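Local atomic coordinates of ethanolamine utilization protein EutL (Clostridium perfringens E str. JGS1987, PDB entry 4TME), a protein that binds ethanolamine and, as a trimeric shell protein of the ethanolamine utilization microcompartment, probably forms a pore whose opening substrate binding is thought to control. Residues D162-A167 / A187-S192; A168-C173 / K197-A202. All coordinates share one frame; numbering follows the deposited sequence.

Both contacts belong to one BMC domain of EutL, and their centres lie only about 3 Å apart. Their four segments alternate along the chain: helix 154-167 runs into the turn and strand 171-176, which is followed by strand 185-191 and then helix 193-212. Contact 1 sets the end of helix 154-167 against strand 185-191; contact 2 sets the turn after that helix against helix 193-212. Strands 171-176 and 185-191 are antiparallel neighbours in the same sheet, joined between the contacts by backbone pairing, with Glu171 N 2.8 Å from Thr190 O. Helix 154-167 is packed on the sheet and helix 193-212 on the connection leading into it; both contacts also touch a second subunit.

Contact 1 of 2, residues D162-A167 / A187-S192; sequences DAALKA and ALLTGS
The last turns of helix 154-167 pass one layer above strand 185-191, with CA of Leu165 and CA of Leu189 8.3 Å apart, so only side chains bridge the gap. Leu189 points from the strand toward the helix and carries the strand's whole share of the contact. Methyl CD2 of Leu165 sits over the fork of Leu189, 4.0 Å from Leu189 CD1 and 4.0 Å from Leu189 CD2, and the two side chains cross at about a right angle. Leu165 reaches this place because its CG stands anti to the carbonyl carbon (chi1 -71°), which brings the branched end in toward the strand. One residue earlier, Ala164 CB faces the strand and meets Leu189 CD1 at 4.3 Å. This is the helix-on-sheet layer of the BMC domain: Leu150 of strand 146-152 and Met172 of strand 171-176 flank Leu189, while Phe203 of helix 193-212 packs on Ala164. Along the helix, away from the strand, Lys166 NZ forms a salt bridge with Asp162 OD2 (2.8 Å), using the syn lone pair of that oxygen. Both ends of the bridge also bond to the second subunit: Asp162 OD1 accepts from Ser20 N of that subunit, and Lys166 NZ donates to its Ser17 O.

Contact 2 of 2, residues A168-C173 / K197-A202; sequences ADVEMC and KAACDA
Ala168 CB rests on the backbone of helix 193-212, lying 3.7 Å from Ala199 N, with the methyls of two consecutive alanines beside it: Ala198 CB at 4.0 Å and Ala199 CB at 4.0 Å. Small side chains on both sides permit a close approach, and the CA atoms of Ala168 and Ala199 are 5.4 Å apart. Ala199 CB also meets Val170 CG1 at 4.2 Å, which puts this methyl against both Ala168 and Val170. The CG1 branch of Val170 stands anti to the carbonyl carbon (chi1 -66°), turned to the helix. Between the two touching residues, Asp169 is the centre of an inverse gamma turn, closed by a weak hydrogen bond from Val170 N to Ala168 O. The turn is the connection by which the BMC domain passes from helix 154-167 into strand 171-176, an outermost strand of its sheet within this chain, and helix 193-212 lies against it. Val170 packs on Leu189 of strand 185-191 as well, tying the connection to the sheet. On the helix, Cys200 contacts Ala148 and Leu150 of strand 146-152.

Contact 1 of 2, residues D162-A167 / A187-S192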
ATOM      1  N   ASP C 162     -12.594   4.292 -20.859  1.00 24.78           N
ATOM      2  CA  ASP C 162     -12.577   4.815 -22.213  1.00 25.40           C
ATOM      3  C   ASP C 162     -13.911   4.545 -22.908  1.00 25.94           C
ATOM      4  O   ASP C 162     -14.470   5.431 -23.562  1.00 27.95           O
ATOM      5  CB  ASP C 162     -11.420   4.208 -23.014  1.00 27.39           C
ATOM      6  CG  ASP C 162     -11.336   4.773 -24.427  1.00 31.46           C
ATOM      7  OD1 ASP C 162     -10.978   5.960 -24.567  1.00 34.61           O
ATOM      8  OD2 ASP C 162     -11.638   4.037 -25.374  1.00 32.52           O
ATOM      9  N   ALA C 163     -14.422   3.334 -22.750  1.00 26.34           N
ATOM     10  CA  ALA C 163     -15.714   2.976 -23.319  1.00 27.67           C
ATOM     11  C   ALA C 163     -16.839   3.860 -22.783  1.00 27.31           C
ATOM     12  O   ALA C 163     -17.703   4.297 -23.548  1.00 28.88           O
ATOM     13  CB  ALA C 163     -16.013   1.530 -23.027  1.00 28.91           C
ATOM     14  N   ALA C 164     -16.809   4.109 -21.475  1.00 26.19           N
ATOM     15  CA  ALA C 164     -17.857   4.867 -20.812  1.00 26.84           C
ATOM     16  C   ALA C 164     -17.841   6.324 -21.298  1.00 28.04           C
ATOM     17  O   ALA C 164     -18.892   6.902 -21.583  1.00 29.22           O
ATOM     18  CB  ALA C 164     -17.692   4.800 -19.321  1.00 25.13           C
ATOM     19  N   LEU C 165     -16.634   6.896 -21.420  1.00 27.78           N
ATOM     20  CA  LEU C 165     -16.486   8.278 -21.876  1.00 28.22           C
ATOM     21  C   LEU C 165     -16.958   8.458 -23.317  1.00 30.28           C
ATOM     22  O   LEU C 165     -17.536   9.486 -23.685  1.00 31.62           O
ATOM     23  CB  LEU C 165     -15.023   8.726 -21.727  1.00 28.66           C
ATOM     24  CG  LEU C 165     -14.556   8.937 -20.278  1.00 28.92           C
ATOM     25  CD1 LEU C 165     -13.062   8.957 -20.241  1.00 30.07           C
ATOM     26  CD2 LEU C 165     -15.110  10.228 -19.712  1.00 30.60           C
ATOM     27  N   LYS C 166     -16.707   7.460 -24.158  1.00 29.35           N
ATOM     28  CA  LYS C 166     -17.130   7.530 -25.540  1.00 30.69           C
ATOM     29  C   LYS C 166     -18.646   7.350 -25.700  1.00 32.26           C
ATOM     30  O   LYS C 166     -19.242   7.885 -26.637  1.00 33.85           O
ATOM     31  CB  LYS C 166     -16.365   6.492 -26.344  1.00 31.08           C
ATOM     32  CG  LYS C 166     -14.929   6.957 -26.617  1.00 31.63           C
ATOM     33  CD  LYS C 166     -14.037   5.828 -27.052  1.00 31.29           C
ATOM     34  CE  LYS C 166     -12.703   6.368 -27.579  1.00 30.84           C
ATOM     35  NZ  LYS C 166     -11.801   5.246 -27.892  1.00 29.08           N
ATOM     36  N   ALA C 167     -19.258   6.631 -24.768  1.00 32.52           N
ATOM     37  CA  ALA C 167     -20.663   6.218 -24.907  1.00 36.61           C
ATOM     38  C   ALA C 167     -21.661   7.279 -24.478  1.00 37.37           C
ATOM     39  O   ALA C 167     -22.830   7.241 -24.879  1.00 38.42           O
ATOM     40  CB  ALA C 167     -20.914   4.962 -24.099  1.00 38.49           C
ATOM     41  N   ALA C 187     -13.212   5.973 -11.832  1.00 23.10           N
ATOM     42  CA  ALA C 187     -13.423   7.412 -11.907  1.00 22.57           C
ATOM     43  C   ALA C 187     -14.815   7.794 -11.448  1.00 22.90           C
ATOM     44  O   ALA C 187     -15.717   6.954 -11.376  1.00 23.48           O
ATOM     45  CB  ALA C 187     -13.218   7.917 -13.336  1.00 24.03           C
ATOM     46  N   LEU C 188     -14.958   9.078 -11.165  1.00 23.22           N
ATOM     47  CA  LEU C 188     -16.248   9.734 -11.035  1.00 24.12           C
ATOM     48  C   LEU C 188     -16.478  10.575 -12.274  1.00 26.29           C
ATOM     49  O   LEU C 188     -15.656  11.458 -12.592  1.00 26.69           O
ATOM     50  CB  LEU C 188     -16.309  10.644  -9.806  1.00 24.31           C
ATOM     51  CG  LEU C 188     -16.006  10.018  -8.443  1.00 24.03           C
ATOM     52  CD1 LEU C 188     -16.011  11.078  -7.327  1.00 25.87           C
ATOM     53  CD2 LEU C 188     -16.989   8.895  -8.135  1.00 23.05           C
ATOM     54  N   LEU C 189     -17.576  10.317 -12.979  1.00 25.43           N
ATOM     55  CA  LEU C 189     -17.936  11.098 -14.163  1.00 25.92           C
ATOM     56  C   LEU C 189     -19.236  11.826 -13.876  1.00 28.68           C
ATOM     57  O   LEU C 189     -20.056  11.321 -13.124  1.00 28.55           O
ATOM     58  CB  LEU C 189     -18.123  10.219 -15.407  1.00 26.29           C
ATOM     59  CG  LEU C 189     -17.033   9.169 -15.660  1.00 27.64           C
ATOM     60  CD1 LEU C 189     -17.353   8.370 -16.918  1.00 29.28           C
ATOM     61  CD2 LEU C 189     -15.660   9.838 -15.790  1.00 28.86           C
ATOM     62  N   THR C 190     -19.450  12.983 -14.486  1.00 30.34           N
ATOM     63  CA  THR C 190     -20.718  13.697 -14.273  1.00 30.45           C
ATOM     64  C   THR C 190     -21.402  14.062 -15.580  1.00 32.05           C
ATOM     65  O   THR C 190     -20.778  14.120 -16.636  1.00 33.08           O
ATOM     66  CB  THR C 190     -20.530  14.971 -13.415  1.00 30.38           C
ATOM     67  OG1 THR C 190     -21.818  15.459 -12.996  1.00 32.19           O
ATOM     68  CG2 THR C 190     -19.811  16.087 -14.184  1.00 30.84           C
ATOM     69  N   GLY C 191     -22.703  14.311 -15.479  1.00 32.96           N
ATOM     70  CA  GLY C 191     -23.534  14.695 -16.611  1.00 34.58           C
ATOM     71  C   GLY C 191     -24.983  14.596 -16.174  1.00 34.96           C
ATOM     72  O   GLY C 191     -25.255  14.528 -14.969  1.00 34.45           O
ATOM     73  N   SER C 192     -25.910  14.582 -17.125  1.00 36.53           N
ATOM     74  CA  SER C 192     -27.312  14.377 -16.789  1.00 38.21           C
ATOM     75  C   SER C 192     -27.487  12.988 -16.171  1.00 37.53           C
ATOM     76  O   SER C 192     -26.600  12.137 -16.277  1.00 36.38           O
ATOM     77  CB  SER C 192     -28.192  14.526 -18.017  1.00 40.33           C
ATOM     78  OG  SER C 192     -27.999  13.446 -18.909  1.00 40.81           O
TER

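Contact 2 of 2, residues A168-C173 / K197-A202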
ATOM      1  N   ALA C 168     -21.212   8.224 -23.676  1.00 36.16           N
ATOM      2  CA  ALA C 168     -22.137   9.068 -22.946  1.00 39.04           C
ATOM      3  C   ALA C 168     -21.633  10.495 -22.900  1.00 39.21           C
ATOM      4  O   ALA C 168     -20.426  10.732 -22.913  1.00 37.32           O
ATOM      5  CB  ALA C 168     -22.327   8.517 -21.537  1.00 39.59           C
ATOM      6  N   ASP C 169     -22.563  11.438 -22.829  1.00 40.23           N
ATOM      7  CA  ASP C 169     -22.223  12.848 -22.714  1.00 41.37           C
ATOM      8  C   ASP C 169     -21.859  13.170 -21.272  1.00 38.15           C
ATOM      9  O   ASP C 169     -22.628  13.821 -20.546  1.00 38.84           O
ATOM     10  CB  ASP C 169     -23.393  13.729 -23.182  1.00 49.51           C
ATOM     11  CG  ASP C 169     -22.987  15.182 -23.385  1.00 60.74           C
ATOM     12  OD1 ASP C 169     -21.772  15.468 -23.344  1.00 60.88           O
ATOM     13  OD2 ASP C 169     -23.880  16.038 -23.599  1.00 70.27           O
ATOM     14  N   VAL C 170     -20.690  12.688 -20.861  1.00 36.29           N
ATOM     15  CA  VAL C 170     -20.199  12.856 -19.494  1.00 35.92           C
ATOM     16  C   VAL C 170     -18.803  13.482 -19.442  1.00 36.48           C
ATOM     17  O   VAL C 170     -18.032  13.419 -20.415  1.00 38.74           O
ATOM     18  CB  VAL C 170     -20.162  11.502 -18.750  1.00 35.02           C
ATOM     19  CG1 VAL C 170     -21.587  10.978 -18.551  1.00 35.41           C
ATOM     20  CG2 VAL C 170     -19.292  10.497 -19.490  1.00 36.24           C
ATOM     21  N   GLU C 171     -18.504  14.104 -18.302  1.00 34.41           N
ATOM     22  CA  GLU C 171     -17.233  14.767 -18.042  1.00 35.81           C
ATOM     23  C   GLU C 171     -16.481  14.045 -16.946  1.00 34.18           C
ATOM     24  O   GLU C 171     -17.071  13.564 -15.982  1.00 33.64           O
ATOM     25  CB  GLU C 171     -17.434  16.217 -17.604  1.00 42.47           C
ATOM     26  CG  GLU C 171     -18.240  17.077 -18.561  1.00 54.42           C
ATOM     27  CD  GLU C 171     -18.406  18.490 -18.039  1.00 65.16           C
ATOM     28  OE1 GLU C 171     -19.358  18.737 -17.258  1.00 68.68           O
ATOM     29  OE2 GLU C 171     -17.573  19.347 -18.400  1.00 69.10           O
ATOM     30  N   MET C 172     -15.167  13.996 -17.095  1.00 34.23           N
ATOM     31  CA  MET C 172     -14.274  13.458 -16.093  1.00 35.86           C
ATOM     32  C   MET C 172     -14.201  14.422 -14.908  1.00 35.87           C
ATOM     33  O   MET C 172     -13.957  15.621 -15.100  1.00 37.64           O
ATOM     34  CB  MET C 172     -12.896  13.237 -16.731  1.00 39.27           C
ATOM     35  CG  MET C 172     -11.769  12.915 -15.786  1.00 41.17           C
ATOM     36  SD  MET C 172     -12.067  11.404 -14.898  1.00 35.58           S
ATOM     37  CE  MET C 172     -11.553  10.094 -16.024  1.00 32.07           C
ATOM     38  N   CYS C 173     -14.464  13.924 -13.695  1.00 32.47           N
ATOM     39  CA  CYS C 173     -14.337  14.733 -12.483  1.00 31.93           C
ATOM     40  C   CYS C 173     -13.150  14.332 -11.614  1.00 34.68           C
ATOM     41  O   CYS C 173     -12.369  15.184 -11.178  1.00 40.13           O
ATOM     42  CB  CYS C 173     -15.614  14.640 -11.657  1.00 29.38           C
ATOM     43  SG  CYS C 173     -16.984  15.276 -12.548  1.00 33.56           S
ATOM     44  N   LYS C 197     -26.236   7.219 -16.391  1.00 31.94           N
ATOM     45  CA  LYS C 197     -26.703   5.840 -16.515  1.00 33.42           C
ATOM     46  C   LYS C 197     -26.113   5.156 -17.761  1.00 31.76           C
ATOM     47  O   LYS C 197     -25.703   3.984 -17.719  1.00 31.77           O
ATOM     48  CB  LYS C 197     -28.229   5.802 -16.562  1.00 39.98           C
ATOM     49  CG  LYS C 197     -28.811   4.416 -16.794  1.00 49.36           C
ATOM     50  CD  LYS C 197     -28.391   3.433 -15.708  1.00 58.10           C
ATOM     51  CE  LYS C 197     -29.014   2.057 -15.933  1.00 65.56           C
ATOM     52  NZ  LYS C 197     -28.430   1.026 -15.030  1.00 67.92           N
ATOM     53  N   ALA C 198     -26.033   5.892 -18.859  1.00 31.87           N
ATOM     54  CA  ALA C 198     -25.448   5.352 -20.089  1.00 31.89           C
ATOM     55  C   ALA C 198     -23.952   5.040 -19.855  1.00 31.15           C
ATOM     56  O   ALA C 198     -23.414   4.068 -20.387  1.00 30.43           O
ATOM     57  CB  ALA C 198     -25.611   6.314 -21.223  1.00 33.84           C
ATOM     58  N   ALA C 199     -23.283   5.868 -19.066  1.00 30.32           N
ATOM     59  CA  ALA C 199     -21.861   5.643 -18.796  1.00 29.51           C
ATOM     60  C   ALA C 199     -21.712   4.384 -17.933  1.00 29.25           C
ATOM     61  O   ALA C 199     -20.823   3.549 -18.168  1.00 28.89           O
ATOM     62  CB  ALA C 199     -21.235   6.861 -18.103  1.00 28.43           C
ATOM     63  N   CYS C 200     -22.601   4.224 -16.957  1.00 28.43           N
ATOM     64  CA  CYS C 200     -22.561   3.044 -16.094  1.00 27.96           C
ATOM     65  C   CYS C 200     -22.780   1.768 -16.920  1.00 28.39           C
ATOM     66  O   CYS C 200     -22.065   0.787 -16.736  1.00 27.73           O
ATOM     67  CB  CYS C 200     -23.624   3.124 -14.990  1.00 28.99           C
ATOM     68  SG  CYS C 200     -23.258   4.318 -13.690  1.00 28.97           S
ATOM     69  N   ASP C 201     -23.755   1.799 -17.827  1.00 28.92           N
ATOM     70  CA  ASP C 201     -24.087   0.615 -18.619  1.00 30.16           C
ATOM     71  C   ASP C 201     -22.896   0.233 -19.497  1.00 29.39           C
ATOM     72  O   ASP C 201     -22.537  -0.942 -19.604  1.00 28.91           O
ATOM     73  CB  ASP C 201     -25.320   0.851 -19.501  1.00 33.99           C
ATOM     74  CG  ASP C 201     -26.620   0.968 -18.702  1.00 39.06           C
ATOM     75  OD1 ASP C 201     -26.655   0.627 -17.491  1.00 40.35           O
ATOM     76  OD2 ASP C 201     -27.617   1.402 -19.319  1.00 41.40           O
ATOM     77  N   ALA C 202     -22.292   1.237 -20.126  1.00 29.58           N
ATOM     78  CA  ALA C 202     -21.145   1.014 -21.007  1.00 29.79           C
ATOM     79  C   ALA C 202     -19.930   0.510 -20.233  1.00 27.15           C
ATOM     80  O   ALA C 202     -19.195  -0.369 -20.722  1.00 27.28           O
ATOM     81  CB  ALA C 202     -20.795   2.280 -21.743  1.00 31.36           C
TER